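Alpha-1,3-glucanase (PDB 6K0P) probably hydrolyses alpha-1,3-glucosidic linkages in alpha-1,3-glucan, as a glycoside hydrolase of family 87. Local coordinates at residues A405-Y410 with D440-D445. The protein carries 1 engineered substitution. Residues are numbered along the deposited sequence; the frame is centred on the assembly and turned at random.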
loop_
_atom_site.group_PDB
_atom_site.type_symbol
_atom_site.label_atom_id
_atom_site.label_comp_id
_atom_site.label_asym_id
_atom_site.label_seq_id
_atom_site.Cartn_x
_atom_site.Cartn_y
_atom_site.Cartn_z
ATOM N N ALA A 405 0.874 -8.249 0.924
ATOM C CA ALA A 405 1.473 -8.941 2.063
ATOM C C ALA A 405 1.431 -8.083 3.317
ATOM O O ALA A 405 1.506 -6.850 3.259
ATOM C CB ALA A 405 2.919 -9.381 1.785
ATOM N N ASP A 406 1.323 -8.767 4.460
ATOM C CA ASP A 406 1.563 -8.172 5.775
ATOM C C ASP A 406 0.611 -7.008 6.065
ATOM O O ASP A 406 1.019 -5.866 6.276
ATOM C CB ASP A 406 3.043 -7.806 5.951
ATOM C CG ASP A 406 3.924 -9.031 5.991
ATOM O OD1 ASP A 406 3.544 -9.988 6.697
ATOM O OD2 ASP A 406 4.973 -9.043 5.307
ATOM N N THR A 407 -0.681 -7.332 6.077
ATOM C CA THR A 407 -1.711 -6.395 6.500
ATOM C C THR A 407 -1.843 -6.416 8.019
ATOM O O THR A 407 -1.863 -7.484 8.640
ATOM C CB THR A 407 -3.045 -6.834 5.906
ATOM O OG1 THR A 407 -3.209 -8.229 6.158
ATOM C CG2 THR A 407 -3.041 -6.612 4.394
ATOM N N LEU A 408 -1.969 -5.228 8.621
ATOM C CA LEU A 408 -2.109 -5.182 10.074
ATOM C C LEU A 408 -3.512 -5.535 10.560
ATOM O O LEU A 408 -3.641 -6.136 11.631
ATOM C CB LEU A 408 -1.685 -3.824 10.624
ATOM C CG LEU A 408 -0.193 -3.528 10.505
ATOM C CD1 LEU A 408 0.144 -2.281 11.314
ATOM C CD2 LEU A 408 0.669 -4.715 10.959
ATOM N N THR A 409 -4.577 -5.149 9.831
ATOM C CA THR A 409 -5.932 -5.232 10.384
ATOM C C THR A 409 -7.007 -5.810 9.466
ATOM O O THR A 409 -8.161 -5.888 9.900
ATOM C CB THR A 409 -6.442 -3.849 10.836
ATOM O OG1 THR A 409 -6.603 -3.012 9.681
ATOM C CG2 THR A 409 -5.497 -3.189 11.824
ATOM N N TYR A 410 -6.694 -6.195 8.223
ATOM C CA TYR A 410 -7.800 -6.398 7.286
ATOM C C TYR A 410 -7.342 -7.309 6.139
ATOM O O TYR A 410 -6.183 -7.752 6.130
ATOM C CB TYR A 410 -8.231 -4.995 6.823
ATOM C CG TYR A 410 -9.727 -4.732 6.711
ATOM C CD1 TYR A 410 -10.581 -5.079 7.744
ATOM C CD2 TYR A 410 -10.282 -4.175 5.559
ATOM C CE1 TYR A 410 -11.933 -4.837 7.667
ATOM C CE2 TYR A 410 -11.644 -3.927 5.475
ATOM C CZ TYR A 410 -12.464 -4.261 6.527
ATOM O OH TYR A 410 -13.812 -4.012 6.417
ATOM N N ASP A 440 0.430 -12.889 0.961
ATOM C CA ASP A 440 1.245 -13.503 2.006
ATOM C C ASP A 440 0.915 -12.857 3.341
ATOM O O ASP A 440 1.055 -11.640 3.498
ATOM C CB ASP A 440 2.734 -13.306 1.725
ATOM C CG ASP A 440 3.228 -14.117 0.547
ATOM O OD1 ASP A 440 2.479 -15.001 0.080
ATOM O OD2 ASP A 440 4.374 -13.869 0.096
ATOM N N ARG A 441 0.484 -13.665 4.303
ATOM C CA ARG A 441 0.274 -13.176 5.666
ATOM C C ARG A 441 -0.702 -11.997 5.695
ATOM O O ARG A 441 -0.439 -10.955 6.309
ATOM C CB ARG A 441 1.603 -12.832 6.355
ATOM C CG ARG A 441 2.582 -14.014 6.459
ATOM C CD ARG A 441 3.996 -13.592 6.925
ATOM N NE ARG A 441 4.515 -12.528 6.070
ATOM C CZ ARG A 441 5.129 -12.724 4.907
ATOM N NH1 ARG A 441 5.347 -13.955 4.454
ATOM N NH2 ARG A 441 5.519 -11.681 4.184
ATOM N N THR A 442 -1.843 -12.167 5.024
ATOM C CA THR A 442 -2.888 -11.148 4.981
ATOM C C THR A 442 -4.103 -11.548 5.821
ATOM O O THR A 442 -4.282 -12.713 6.196
ATOM C CB THR A 442 -3.301 -10.802 3.544
ATOM O OG1 THR A 442 -3.910 -11.947 2.929
ATOM C CG2 THR A 442 -2.081 -10.362 2.733
ATOM N N GLY A 443 -4.936 -10.556 6.113
ATOM C CA GLY A 443 -5.975 -10.666 7.124
ATOM C C GLY A 443 -5.595 -9.911 8.389
ATOM O O GLY A 443 -4.533 -9.293 8.488
ATOM N N GLY A 444 -6.481 -9.984 9.374
ATOM C CA GLY A 444 -6.256 -9.290 10.625
ATOM C C GLY A 444 -7.552 -9.117 11.395
ATOM O O GLY A 444 -8.593 -9.672 11.035
ATOM N N ASP A 445 -7.450 -8.355 12.484
ATOM C CA ASP A 445 -8.557 -8.087 13.400
ATOM C C ASP A 445 -9.050 -6.655 13.233
ATOM O O ASP A 445 -8.248 -5.719 13.154
ATOM C CB ASP A 445 -8.091 -8.193 14.858
ATOM C CG ASP A 445 -7.686 -9.587 15.257
ATOM O OD1 ASP A 445 -8.326 -10.556 14.817
ATOM O OD2 ASP A 445 -6.721 -9.713 16.037
HETATM O O HOH W 1 -4.857 -7.568 13.543
#
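Asp406 and Arg441 form a side-on salt bridge between neighbouring coils of a right-handed parallel beta-helix, where a parallel strand pairing breaks into a turn. Asp406 N donates to Asp440 O at 3.0 Å and Ala405 pairs with Asp440, Ala405 CB lying 3.9 Å from Asp440 CB. Beyond this bridge the side chains of Asp406 and Arg441 run side by side in the same direction. The Arg441 chain bends at chi3 (-54°), which brings NE round to Asp406 OD1 at 2.8 Å, while NH2 meets Asp406 OD2 at 2.9 Å. Both oxygens are approached on their syn sides, although carboxylate and guanidinium are twisted 37° apart. Arg52 and Gly51, from the N-terminal part of the chain, also bind this carboxylate, so it is gripped from two parts of the fold. An alanine in place of Arg441 would cost Asp406 two of its bonds and one of the positive charges beside it, and would probably let the carboxylate turn more freely. Further along, Thr407 OG1 lies 2.9 Å from Gly443 O and 3.0 Å from Tyr410 O, its proton able to serve either. A side chain on Gly444 would collide with the Thr409 backbone, and a water links Leu408 O to Asp445 N. Such stacking of successive coils, with turns departing from the strands, characterises the pectate lyase-like beta-helix, here beside a glucose-binding pocket that includes Trp447, which Tyr410 touches.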